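LRR receptor-like serine/threonine-protein kinase RGI3 (Arabidopsis thaliana, PDB 5HZ0) acts with related kinases as a receptor for RGF peptide hormones, which maintain the root stem cell niche, and forms heterodimers with SERK co-receptors upon peptide binding. Local coordinates at residues Ser387-Pro391 and Arg409-Ser413; Phe426-Asn432 and Phe450-Asn456; Glu13-Leu19 and Ser38-Leu44; Leu116-Leu121 and Ala140-Lys144. The protein carries 5 engineered substitutions. All coordinates share one frame; numbering follows the deposited sequence.

Contact 1: residues Ser387-Pro391 and Arg409-Ser413; sequences SGFIP and RLAGS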
loop_
_atom_site.group_PDB
_atom_site.type_symbol
_atom_site.label_atom_id
_atom_site.label_comp_id
_atom_site.label_asym_id
_atom_site.label_seq_id
_atom_site.Cartn_x
_atom_site.Cartn_y
_atom_site.Cartn_z
ATOM N N SER A 387 4.958 26.466 -11.380
ATOM C CA SER A 387 4.993 27.825 -10.845
ATOM C C SER A 387 3.613 28.485 -10.913
ATOM O O SER A 387 2.615 27.824 -11.203
ATOM C CB SER A 387 6.003 28.673 -11.602
ATOM O OG SER A 387 5.703 28.667 -12.981
ATOM N N GLY A 388 3.562 29.785 -10.626
ATOM C CA GLY A 388 2.315 30.524 -10.648
ATOM C C GLY A 388 1.607 30.485 -9.309
ATOM O O GLY A 388 2.142 29.939 -8.345
ATOM N N PHE A 389 0.414 31.072 -9.249
ATOM C CA PHE A 389 -0.372 31.143 -8.021
ATOM C C PHE A 389 -1.103 29.847 -7.788
ATOM O O PHE A 389 -1.370 29.101 -8.728
ATOM C CB PHE A 389 -1.431 32.248 -8.110
ATOM C CG PHE A 389 -0.867 33.633 -8.228
ATOM C CD1 PHE A 389 0.276 33.999 -7.515
ATOM C CD2 PHE A 389 -1.471 34.569 -9.065
ATOM C CE1 PHE A 389 0.805 35.292 -7.623
ATOM C CE2 PHE A 389 -0.958 35.856 -9.186
ATOM C CZ PHE A 389 0.181 36.224 -8.458
ATOM N N ILE A 390 -1.414 29.573 -6.529
ATOM C CA ILE A 390 -2.436 28.593 -6.213
ATOM C C ILE A 390 -3.750 29.299 -6.469
ATOM O O ILE A 390 -4.059 30.289 -5.810
ATOM C CB ILE A 390 -2.405 28.180 -4.746
ATOM C CG1 ILE A 390 -1.073 27.495 -4.411
ATOM C CG2 ILE A 390 -3.583 27.271 -4.435
ATOM C CD1 ILE A 390 -0.839 27.270 -2.914
ATOM N N PRO A 391 -4.529 28.790 -7.433
ATOM C CA PRO A 391 -5.785 29.414 -7.884
ATOM C C PRO A 391 -6.756 29.605 -6.728
ATOM O O PRO A 391 -6.805 28.767 -5.829
ATOM C CB PRO A 391 -6.341 28.394 -8.875
ATOM C CG PRO A 391 -5.120 27.533 -9.294
ATOM C CD PRO A 391 -4.272 27.485 -8.079
ATOM N N ARG A 409 7.887 25.721 -7.707
ATOM C CA ARG A 409 8.148 27.174 -7.709
ATOM C C ARG A 409 6.968 28.085 -7.381
ATOM O O ARG A 409 6.968 29.255 -7.785
ATOM C CB ARG A 409 8.892 27.647 -8.971
ATOM C CG ARG A 409 10.391 27.366 -8.941
ATOM C CD ARG A 409 11.140 28.069 -10.072
ATOM N NE ARG A 409 10.793 27.570 -11.398
ATOM C CZ ARG A 409 10.308 28.339 -12.371
ATOM N NH1 ARG A 409 10.120 29.635 -12.155
ATOM N NH2 ARG A 409 10.022 27.817 -13.557
ATOM N N LEU A 410 5.904 27.521 -6.809
ATOM C CA LEU A 410 4.643 28.263 -6.605
ATOM C C LEU A 410 4.821 29.625 -5.930
ATOM O O LEU A 410 5.552 29.739 -4.957
ATOM C CB LEU A 410 3.663 27.407 -5.802
ATOM C CG LEU A 410 3.287 26.064 -6.442
ATOM C CD1 LEU A 410 2.477 25.209 -5.472
ATOM C CD2 LEU A 410 2.547 26.246 -7.765
ATOM N N ALA A 411 4.146 30.654 -6.450
ATOM C CA ALA A 411 4.314 32.030 -5.949
ATOM C C ALA A 411 3.023 32.649 -5.416
ATOM O O ALA A 411 1.956 32.048 -5.503
ATOM C CB ALA A 411 4.930 32.928 -7.024
ATOM N N GLY A 412 3.125 33.862 -4.882
ATOM C CA GLY A 412 1.985 34.519 -4.270
ATOM C C GLY A 412 1.511 33.954 -2.938
ATOM O O GLY A 412 2.128 33.053 -2.367
ATOM N N SER A 413 0.407 34.508 -2.437
ATOM C CA SER A 413 -0.169 34.123 -1.149
ATOM C C SER A 413 -1.004 32.850 -1.169
ATOM O O SER A 413 -1.506 32.437 -2.211
ATOM C CB SER A 413 -0.991 35.271 -0.570
ATOM O OG SER A 413 -0.153 36.354 -0.219
#
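The F389 ring overlaps the backbone of A411 and G412, turning one edge to it. CD1 lies 3.3 Å from A411 O, which sits near the ring plane, and CE1 reaches G412 CA at 3.6 Å from an oblique direction. Both segments lie in the L-x-G-x-I-P part of their plant-type leucine-rich repeats, and the contact joins two successive repeats, LRR 17 and LRR 18 as predicted. Although the CB of F389 points away from 409-413, its CG stands beside its own backbone N (chi1 -64°), and the ring swings back across the neighbouring chain. G412 suits this place: any CB there would run into F389 CD1. G388 is glycine for a different reason, since its backbone angles would press a CB against the preceding carbonyl oxygen.

The one hydrogen bond across the pair is A411 N to G388 O, 2.8 Å long and nearly straight at 168°, with the donor lifted above the carbonyl plane. F389 CA adds a CH...O contact to A411 O. On the inner side, L410 CD2 packs 3.8 Å from both S387 O and G388 O, and its CD1 meets I390 CG1 at 4.4 Å. These aliphatic branches are buried, and I390 also rests on P415 of the following turn. L410 N is bonded in its turn to the N432 side chain of the next repeat. At the far end the guanidinium of R409, whose NE forms a salt bridge with D385, carries S387 CB over one face, 4.2 Å above its plane and offset toward the rim.

Contact 2: residues Phe426-Asn432 and Phe450-Asn456; sequences FVDISEN and FLDLHTN
F426 and F450 form an offset stack: F450 CD1 lies over the centre of one face of the F426 ring, F426 CE2 over that of F450, with centroids 3.8 Å apart and planes at 11°. V427 O sits at the edge of the F450 ring, in its plane. Both rings have CG anti to the backbone N (chi1 -177° and 178°), so they lean the same way from neighbouring strands; F450 also stacks on F473, and F426 makes a cation-pi contact with R402. H454 has S430 CB centred over one face, 3.5 Å from the ring centroid, and T455 OG1, which is hydrogen-bonded to D478, in plane at an edge.

Parallel strands 426-428 and 450-452, joined by V427 N to F450 O and D452 N to V427 O and then by I429 N to D452 O, belong to two consecutive leucine-rich repeats with the L-x-x-L-x-L-x-x-N pattern. V427 and L451 fill the face opposite the phenylalanines. D428 and D452 stand side by side with carboxylate planes nearly parallel, D428 OD1 3.7 Å from D452 OD2. The probable repulsion is likely eased by R404, a hormone-recognition residue that forms a salt bridge with D428 OD2. D428 OD1 also takes two donors, S430 OG at 2.7 Å on its syn lone pair and S430 N in an Asx turn, while D452 OD1 accepts from H454 ND1.

Beyond the strands, E431 N bonds H454 O (2.8 Å). Each buried asparagine holds a carbonyl of its own turn from above the carbonyl plane, N432 ND2 that of I429 O at 2.9 Å and N456 ND2 that of L453 O at 2.7 Å; N456 ND2 also reaches across to I429 O in a weak bond of 3.4 Å.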
loop_
_atom_site.group_PDB
_atom_site.type_symbol
_atom_site.label_atom_id
_atom_site.label_comp_id
_atom_site.label_asym_id
_atom_site.label_seq_id
_atom_site.Cartn_x
_atom_site.Cartn_y
_atom_site.Cartn_z
ATOM N N PHE A 426 -4.765 16.867 5.173
ATOM C CA PHE A 426 -3.330 16.828 5.054
ATOM C C PHE A 426 -2.975 17.778 3.928
ATOM O O PHE A 426 -3.428 17.610 2.795
ATOM C CB PHE A 426 -2.882 15.408 4.689
ATOM C CG PHE A 426 -1.400 15.246 4.601
ATOM C CD1 PHE A 426 -0.700 15.752 3.521
ATOM C CD2 PHE A 426 -0.693 14.582 5.608
ATOM C CE1 PHE A 426 0.678 15.613 3.439
ATOM C CE2 PHE A 426 0.684 14.431 5.530
ATOM C CZ PHE A 426 1.366 14.946 4.444
ATOM N N VAL A 427 -2.145 18.764 4.240
ATOM C CA VAL A 427 -1.715 19.747 3.264
ATOM C C VAL A 427 -0.184 19.999 3.365
ATOM O O VAL A 427 0.341 20.404 4.410
ATOM C CB VAL A 427 -2.553 21.040 3.441
ATOM C CG1 VAL A 427 -2.464 21.485 4.839
ATOM C CG2 VAL A 427 -2.088 22.116 2.521
ATOM N N ASP A 428 0.527 19.723 2.277
ATOM C CA ASP A 428 1.948 19.993 2.195
ATOM C C ASP A 428 2.196 20.936 1.017
ATOM O O ASP A 428 2.059 20.532 -0.150
ATOM C CB ASP A 428 2.701 18.668 1.991
ATOM C CG ASP A 428 4.194 18.825 2.124
ATOM O OD1 ASP A 428 4.633 19.981 2.289
ATOM O OD2 ASP A 428 4.925 17.804 2.053
ATOM N N ILE A 429 2.494 22.199 1.336
ATOM C CA ILE A 429 2.966 23.233 0.387
ATOM C C ILE A 429 4.462 23.638 0.514
ATOM O O ILE A 429 4.917 24.658 -0.034
ATOM C CB ILE A 429 1.954 24.415 0.233
ATOM C CG1 ILE A 429 0.514 23.878 0.179
ATOM C CG2 ILE A 429 2.296 25.282 -1.007
ATOM C CD1 ILE A 429 -0.522 24.936 0.626
ATOM N N SER A 430 5.220 22.869 1.291
ATOM C CA SER A 430 6.590 23.255 1.592
ATOM C C SER A 430 7.443 23.366 0.328
ATOM O O SER A 430 7.076 22.841 -0.726
ATOM C CB SER A 430 7.229 22.267 2.566
ATOM O OG SER A 430 7.134 20.953 2.074
ATOM N N GLU A 431 8.541 24.112 0.430
ATOM C CA GLU A 431 9.501 24.267 -0.666
ATOM C C GLU A 431 8.885 24.864 -1.919
ATOM O O GLU A 431 8.833 24.237 -2.976
ATOM C CB GLU A 431 10.198 22.945 -0.983
ATOM C CG GLU A 431 11.090 22.430 0.134
ATOM C CD GLU A 431 11.939 21.263 -0.317
ATOM O OE1 GLU A 431 13.184 21.354 -0.256
ATOM O OE2 GLU A 431 11.359 20.247 -0.742
ATOM N N ASN A 432 8.442 26.104 -1.774
ATOM C CA ASN A 432 7.947 26.891 -2.878
ATOM C C ASN A 432 8.367 28.334 -2.603
ATOM O O ASN A 432 9.236 28.563 -1.780
ATOM C CB ASN A 432 6.416 26.746 -3.023
ATOM C CG ASN A 432 5.999 25.418 -3.674
ATOM O OD1 ASN A 432 6.030 25.274 -4.894
ATOM N ND2 ASN A 432 5.607 24.450 -2.855
ATOM N N PHE A 450 -2.665 18.036 9.395
ATOM C CA PHE A 450 -1.259 18.107 9.013
ATOM C C PHE A 450 -1.058 19.314 8.127
ATOM O O PHE A 450 -1.607 19.360 7.028
ATOM C CB PHE A 450 -0.842 16.838 8.265
ATOM C CG PHE A 450 0.600 16.843 7.773
ATOM C CD1 PHE A 450 0.980 17.610 6.675
ATOM C CD2 PHE A 450 1.574 16.051 8.392
ATOM C CE1 PHE A 450 2.294 17.605 6.217
ATOM C CE2 PHE A 450 2.897 16.038 7.928
ATOM C CZ PHE A 450 3.251 16.818 6.837
ATOM N N LEU A 451 -0.249 20.266 8.591
ATOM C CA LEU A 451 0.006 21.476 7.834
ATOM C C LEU A 451 1.521 21.711 7.737
ATOM O O LEU A 451 2.181 22.103 8.722
ATOM C CB LEU A 451 -0.703 22.647 8.523
ATOM C CG LEU A 451 -0.523 24.013 7.894
ATOM C CD1 LEU A 451 -0.940 23.996 6.431
ATOM C CD2 LEU A 451 -1.305 25.060 8.676
ATOM N N ASP A 452 2.055 21.530 6.528
ATOM C CA ASP A 452 3.472 21.730 6.282
ATOM C C ASP A 452 3.666 22.886 5.296
ATOM O O ASP A 452 3.450 22.732 4.092
ATOM C CB ASP A 452 4.033 20.450 5.661
ATOM C CG ASP A 452 5.553 20.340 5.762
ATOM O OD1 ASP A 452 6.253 21.360 6.002
ATOM O OD2 ASP A 452 6.034 19.202 5.576
ATOM N N LEU A 453 4.081 24.038 5.813
ATOM C CA LEU A 453 4.444 25.218 5.007
ATOM C C LEU A 453 5.967 25.526 4.851
ATOM O O LEU A 453 6.338 26.599 4.372
ATOM C CB LEU A 453 3.666 26.456 5.470
ATOM C CG LEU A 453 2.135 26.304 5.518
ATOM C CD1 LEU A 453 1.430 27.634 5.827
ATOM C CD2 LEU A 453 1.608 25.692 4.231
ATOM N N HIS A 454 6.839 24.636 5.322
ATOM C CA HIS A 454 8.262 24.979 5.455
ATOM C C HIS A 454 9.005 25.367 4.162
ATOM O O HIS A 454 8.644 24.929 3.079
ATOM C CB HIS A 454 9.045 23.911 6.260
ATOM C CG HIS A 454 9.457 22.708 5.468
ATOM N ND1 HIS A 454 8.811 21.491 5.572
ATOM C CD2 HIS A 454 10.471 22.517 4.596
ATOM C CE1 HIS A 454 9.400 20.611 4.786
ATOM N NE2 HIS A 454 10.412 21.208 4.178
ATOM N N THR A 455 10.025 26.213 4.287
ATOM C CA THR A 455 10.805 26.659 3.130
ATOM C C THR A 455 9.960 27.414 2.094
ATOM O O THR A 455 9.722 26.966 0.971
ATOM C CB THR A 455 11.619 25.495 2.503
ATOM O OG1 THR A 455 12.453 24.923 3.519
ATOM C CG2 THR A 455 12.506 25.979 1.351
ATOM N N ASN A 456 9.501 28.579 2.518
ATOM C CA ASN A 456 8.859 29.532 1.649
ATOM C C ASN A 456 9.269 30.899 2.140
ATOM O O ASN A 456 10.158 31.027 2.975
ATOM C CB ASN A 456 7.341 29.379 1.711
ATOM C CG ASN A 456 6.853 28.159 0.963
ATOM O OD1 ASN A 456 6.828 28.152 -0.263
ATOM N ND2 ASN A 456 6.475 27.112 1.695
#

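Contact 3: residues Glu13-Leu19 and Ser38-Leu44; sequences EVSEIQL and SLTSLTL
From its CB, I17 first meets L42 CD1 at 3.7 Å, and its CG2 branch stays beside the same methyl. CG1, which stands next to the backbone N (chi1 -67°), carries the other branch toward L39: CG1 lies 3.5 Å from L39 CD1, and the terminal CD1 touches both L39 methyls, the two side chains crossing at about a right angle. L19 CD1 continues this apolar face against L44 CD2 at 4.0 Å. On the other face, E16 CG lies 3.7 Å from S41 CB.

The backbones run parallel, with I17 N to S41 O, T43 N to I17 O and L19 N to T43 O each near 2.9 Å and 170°. S15 O receives S41 N. Ahead of the ladder, S38 OG donates to V14 O at 2.8 Å, tilted from the carbonyl plane, and also packs against E13 CB. Replacing S38 by an alanine removes this hydroxyl and would probably leave V14 O without the donor that ties the two segments together before strand 41-45 begins.

S15 and E16 both face K7 of antiparallel strand 6-8, a classic beta bulge. I17 packs at the N-terminal end of the leucine-rich repeat solenoid, where its parallel ladder begins.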
loop_
_atom_site.group_PDB
_atom_site.type_symbol
_atom_site.label_atom_id
_atom_site.label_comp_id
_atom_site.label_asym_id
_atom_site.label_seq_id
_atom_site.Cartn_x
_atom_site.Cartn_y
_atom_site.Cartn_z
ATOM N N GLU A 13 -33.672 -47.815 -1.132
ATOM C CA GLU A 13 -32.416 -47.954 -0.410
ATOM C C GLU A 13 -31.790 -46.577 -0.212
ATOM O O GLU A 13 -32.064 -45.648 -0.974
ATOM C CB GLU A 13 -31.475 -48.847 -1.216
ATOM C CG GLU A 13 -32.158 -50.071 -1.820
ATOM C CD GLU A 13 -31.661 -50.394 -3.222
ATOM O OE1 GLU A 13 -30.800 -49.653 -3.737
ATOM O OE2 GLU A 13 -32.136 -51.389 -3.815
ATOM N N VAL A 14 -30.963 -46.434 0.819
ATOM C CA VAL A 14 -30.334 -45.145 1.100
ATOM C C VAL A 14 -29.339 -44.712 0.017
ATOM O O VAL A 14 -28.466 -45.475 -0.406
ATOM C CB VAL A 14 -29.706 -45.090 2.507
ATOM C CG1 VAL A 14 -28.840 -43.844 2.664
ATOM C CG2 VAL A 14 -30.804 -45.115 3.560
ATOM N N SER A 15 -29.502 -43.466 -0.411
ATOM C CA SER A 15 -28.898 -42.938 -1.621
ATOM C C SER A 15 -27.951 -41.800 -1.280
ATOM O O SER A 15 -26.782 -41.831 -1.637
ATOM C CB SER A 15 -29.995 -42.434 -2.557
ATOM O OG SER A 15 -29.591 -42.490 -3.912
ATOM N N GLU A 16 -28.487 -40.763 -0.645
ATOM C CA GLU A 16 -27.719 -39.561 -0.360
ATOM C C GLU A 16 -27.798 -39.160 1.108
ATOM O O GLU A 16 -28.876 -39.159 1.704
ATOM C CB GLU A 16 -28.201 -38.410 -1.245
ATOM C CG GLU A 16 -28.199 -38.748 -2.732
ATOM C CD GLU A 16 -28.658 -37.593 -3.603
ATOM O OE1 GLU A 16 -28.744 -37.770 -4.839
ATOM O OE2 GLU A 16 -28.929 -36.508 -3.050
ATOM N N ILE A 17 -26.646 -38.828 1.680
ATOM C CA ILE A 17 -26.563 -38.295 3.036
ATOM C C ILE A 17 -26.015 -36.879 2.976
ATOM O O ILE A 17 -24.977 -36.645 2.363
ATOM C CB ILE A 17 -25.615 -39.127 3.922
ATOM C CG1 ILE A 17 -26.183 -40.525 4.168
ATOM C CG2 ILE A 17 -25.355 -38.423 5.253
ATOM C CD1 ILE A 17 -25.196 -41.446 4.851
ATOM N N GLN A 18 -26.720 -35.934 3.591
ATOM C CA GLN A 18 -26.247 -34.557 3.646
ATOM C C GLN A 18 -26.473 -33.851 4.984
ATOM O O GLN A 18 -27.610 -33.738 5.454
ATOM C CB GLN A 18 -26.868 -33.729 2.531
ATOM C CG GLN A 18 -26.692 -32.250 2.758
ATOM C CD GLN A 18 -26.572 -31.489 1.474
ATOM O OE1 GLN A 18 -26.244 -32.060 0.433
ATOM N NE2 GLN A 18 -26.837 -30.188 1.530
ATOM N N LEU A 19 -25.381 -33.373 5.579
ATOM C CA LEU A 19 -25.438 -32.544 6.781
ATOM C C LEU A 19 -24.423 -31.402 6.708
ATOM O O LEU A 19 -23.226 -31.643 6.558
ATOM C CB LEU A 19 -25.166 -33.390 8.030
ATOM C CG LEU A 19 -26.134 -34.541 8.332
ATOM C CD1 LEU A 19 -25.358 -35.786 8.722
ATOM C CD2 LEU A 19 -27.139 -34.167 9.425
ATOM N N SER A 38 -25.356 -48.821 -0.666
ATOM C CA SER A 38 -25.928 -48.233 -1.879
ATOM C C SER A 38 -25.821 -46.699 -1.974
ATOM O O SER A 38 -26.314 -46.107 -2.931
ATOM C CB SER A 38 -27.385 -48.667 -2.052
ATOM O OG SER A 38 -28.172 -48.202 -0.973
ATOM N N LEU A 39 -25.192 -46.063 -0.988
ATOM C CA LEU A 39 -25.079 -44.599 -0.932
ATOM C C LEU A 39 -24.300 -44.009 -2.115
ATOM O O LEU A 39 -23.151 -44.384 -2.363
ATOM C CB LEU A 39 -24.397 -44.190 0.380
ATOM C CG LEU A 39 -24.153 -42.713 0.694
ATOM C CD1 LEU A 39 -25.439 -42.020 1.074
ATOM C CD2 LEU A 39 -23.138 -42.575 1.818
ATOM N N THR A 40 -24.942 -43.099 -2.849
ATOM C CA THR A 40 -24.308 -42.452 -3.999
ATOM C C THR A 40 -23.620 -41.098 -3.722
ATOM O O THR A 40 -22.728 -40.675 -4.468
ATOM C CB THR A 40 -25.348 -42.281 -5.145
ATOM O OG1 THR A 40 -24.777 -42.720 -6.383
ATOM C CG2 THR A 40 -25.816 -40.827 -5.275
ATOM N N SER A 41 -24.020 -40.434 -2.639
ATOM C CA SER A 41 -23.576 -39.066 -2.380
ATOM C C SER A 41 -23.398 -38.806 -0.886
ATOM O O SER A 41 -24.314 -39.042 -0.109
ATOM C CB SER A 41 -24.569 -38.081 -3.004
ATOM O OG SER A 41 -24.285 -36.743 -2.647
ATOM N N LEU A 42 -22.230 -38.316 -0.482
ATOM C CA LEU A 42 -21.969 -38.095 0.941
ATOM C C LEU A 42 -21.414 -36.703 1.243
ATOM O O LEU A 42 -20.277 -36.384 0.881
ATOM C CB LEU A 42 -21.019 -39.164 1.484
ATOM C CG LEU A 42 -20.662 -39.006 2.966
ATOM C CD1 LEU A 42 -21.925 -38.948 3.810
ATOM C CD2 LEU A 42 -19.729 -40.121 3.448
ATOM N N THR A 43 -22.218 -35.889 1.922
ATOM C CA THR A 43 -21.793 -34.555 2.307
ATOM C C THR A 43 -21.861 -34.406 3.810
ATOM O O THR A 43 -22.946 -34.297 4.385
ATOM C CB THR A 43 -22.722 -33.489 1.712
ATOM O OG1 THR A 43 -23.024 -33.815 0.352
ATOM C CG2 THR A 43 -22.084 -32.115 1.776
ATOM N N LEU A 44 -20.695 -34.397 4.442
ATOM C CA LEU A 44 -20.565 -33.942 5.811
ATOM C C LEU A 44 -19.646 -32.739 5.724
ATOM O O LEU A 44 -18.431 -32.893 5.597
ATOM C CB LEU A 44 -19.919 -35.034 6.658
ATOM C CG LEU A 44 -20.467 -36.443 6.413
ATOM C CD1 LEU A 44 -19.536 -37.493 7.016
ATOM C CD2 LEU A 44 -21.893 -36.598 6.950
#

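Contact 4: residues Leu116-Leu121 and Ala140-Lys144; sequences LFDNKL and AGGNK
D118 N donates to G141 O at 2.9 Å, in the carbonyl plane, and N119 N reaches G142 O in a weak backbone bond of 3.2 Å. F117 CA and CB also approach the G141 oxygen, CA as a CH...O contact.

Among side-chain polar contacts, the buried N143 amide carries most. With CG beside its backbone N (chi1 -65°), N143 swings in under the 116-121 turn; its OD1 accepts weakly from L121 N at 3.0 Å, while ND2 turns to A140 O of its own segment. Within 116-121, N119 ND2 bonds L116 O weakly. L121 CB packs alongside the amide, 3.7 Å from N143 CG. Losing the N143 amide to an alanine would probably leave L121 N without this partner and open a gap alongside L121.

Apolar packing is slight: L116 CB meets A140 CB at 4.4 Å.

Steric and peptide contacts form a further group. A CB on G142 would clash with D118 OD1, which bonds the backbone of the bound hormone peptide. G141 N hydrogen-bonds a modified side chain of the peptide, and F117 packs on a modified side chain, as part of the recognition motif.

The segments are the turns leaving parallel strands 113-115 and 137-139 of adjacent leucine-rich repeats and leading to strands 122-123 and 145-147.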
loop_
_atom_site.group_PDB
_atom_site.type_symbol
_atom_site.label_atom_id
_atom_site.label_comp_id
_atom_site.label_asym_id
_atom_site.label_seq_id
_atom_site.Cartn_x
_atom_site.Cartn_y
_atom_site.Cartn_z
ATOM N N LEU A 116 -8.925 -29.597 -3.445
ATOM C CA LEU A 116 -7.980 -29.807 -2.334
ATOM C C LEU A 116 -7.526 -28.538 -1.609
ATOM O O LEU A 116 -6.736 -28.608 -0.676
ATOM C CB LEU A 116 -6.769 -30.621 -2.799
ATOM C CG LEU A 116 -7.191 -31.875 -3.574
ATOM C CD1 LEU A 116 -5.980 -32.605 -4.163
ATOM C CD2 LEU A 116 -8.045 -32.805 -2.706
ATOM N N PHE A 117 -8.029 -27.383 -2.035
ATOM C CA PHE A 117 -7.451 -26.107 -1.615
ATOM C C PHE A 117 -7.581 -25.819 -0.115
ATOM O O PHE A 117 -8.389 -26.435 0.573
ATOM C CB PHE A 117 -8.002 -24.945 -2.457
ATOM C CG PHE A 117 -9.467 -24.648 -2.225
ATOM C CD1 PHE A 117 -9.866 -23.778 -1.223
ATOM C CD2 PHE A 117 -10.440 -25.218 -3.032
ATOM C CE1 PHE A 117 -11.209 -23.496 -1.016
ATOM C CE2 PHE A 117 -11.784 -24.936 -2.828
ATOM C CZ PHE A 117 -12.164 -24.073 -1.823
ATOM N N ASP A 118 -6.760 -24.894 0.381
ATOM C CA ASP A 118 -6.746 -24.535 1.808
ATOM C C ASP A 118 -6.509 -25.732 2.745
ATOM O O ASP A 118 -7.314 -26.026 3.641
ATOM C CB ASP A 118 -8.008 -23.762 2.214
ATOM C CG ASP A 118 -8.010 -22.328 1.700
ATOM O OD1 ASP A 118 -6.923 -21.740 1.554
ATOM O OD2 ASP A 118 -9.102 -21.784 1.448
ATOM N N ASN A 119 -5.405 -26.433 2.518
ATOM C CA ASN A 119 -5.033 -27.539 3.383
ATOM C C ASN A 119 -3.584 -27.422 3.822
ATOM O O ASN A 119 -2.949 -26.385 3.653
ATOM C CB ASN A 119 -5.280 -28.879 2.697
ATOM C CG ASN A 119 -6.701 -29.339 2.828
ATOM O OD1 ASN A 119 -7.287 -29.246 3.897
ATOM N ND2 ASN A 119 -7.278 -29.828 1.732
ATOM N N LYS A 120 -3.094 -28.470 4.467
ATOM C CA LYS A 120 -1.671 -28.609 4.779
ATOM C C LYS A 120 -0.867 -29.518 3.836
ATOM O O LYS A 120 0.213 -29.971 4.206
ATOM C CB LYS A 120 -1.459 -28.959 6.243
ATOM C CG LYS A 120 -1.669 -27.771 7.156
ATOM C CD LYS A 120 -1.803 -28.246 8.582
ATOM C CE LYS A 120 -1.064 -27.348 9.553
ATOM N NZ LYS A 120 -1.086 -27.962 10.916
ATOM N N LEU A 121 -1.445 -29.877 2.690
ATOM C CA LEU A 121 -0.825 -30.825 1.747
ATOM C C LEU A 121 0.596 -30.461 1.296
ATOM O O LEU A 121 0.952 -29.286 1.197
ATOM C CB LEU A 121 -1.700 -31.006 0.500
ATOM C CG LEU A 121 -3.152 -31.433 0.686
ATOM C CD1 LEU A 121 -3.852 -31.499 -0.675
ATOM C CD2 LEU A 121 -3.245 -32.768 1.423
ATOM N N ALA A 140 -6.062 -26.783 -6.091
ATOM C CA ALA A 140 -5.161 -27.193 -4.991
ATOM C C ALA A 140 -4.426 -26.076 -4.231
ATOM O O ALA A 140 -3.535 -26.361 -3.436
ATOM C CB ALA A 140 -4.187 -28.247 -5.466
ATOM N N GLY A 141 -4.729 -24.818 -4.539
ATOM C CA GLY A 141 -4.039 -23.687 -3.940
ATOM C C GLY A 141 -4.176 -23.554 -2.435
ATOM O O GLY A 141 -4.951 -24.256 -1.799
ATOM N N GLY A 142 -3.405 -22.654 -1.842
ATOM C CA GLY A 142 -3.390 -22.539 -0.391
ATOM C C GLY A 142 -2.935 -23.810 0.319
ATOM O O GLY A 142 -3.487 -24.181 1.365
ATOM N N ASN A 143 -1.971 -24.504 -0.293
ATOM C CA ASN A 143 -1.135 -25.493 0.390
ATOM C C ASN A 143 0.311 -25.021 0.254
ATOM O O ASN A 143 0.888 -25.111 -0.830
ATOM C CB ASN A 143 -1.269 -26.866 -0.264
ATOM C CG ASN A 143 -2.659 -27.453 -0.122
ATOM O OD1 ASN A 143 -3.015 -27.949 0.935
ATOM N ND2 ASN A 143 -3.450 -27.404 -1.197
ATOM N N LYS A 144 0.915 -24.553 1.347
ATOM C CA LYS A 144 2.209 -23.872 1.239
ATOM C C LYS A 144 3.327 -24.791 0.766
ATOM O O LYS A 144 4.214 -24.364 0.029
ATOM C CB LYS A 144 2.606 -23.153 2.538
ATOM C CG LYS A 144 3.734 -22.141 2.319
ATOM C CD LYS A 144 4.053 -21.323 3.567
ATOM C CE LYS A 144 4.491 -22.217 4.718
ATOM N NZ LYS A 144 4.987 -21.459 5.915
#

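How the contacts relate
All four contacts join consecutive leucine-rich repeats, but at different levels of the coil. Contacts 2 and 4 are largely buried, contacts 1 and 3 only partly. Contacts 2 and 3 both pair parallel strands, with stacked rings and carboxylates in the former and aliphatic packing beside a bulge near the N terminus in the latter. Contact 4 repeats the asparagine turn of contact 2 without its strands, and forms part of the peptide-binding surface. Contact 1, with a single backbone bond, continues from such a turn and meets contact 2 through a probable L410 N to N432 OD1 hydrogen bond and I390-I429 packing. Contacts 3 and 4 lie across the chain's centre from that pair, centres about 26 Å apart.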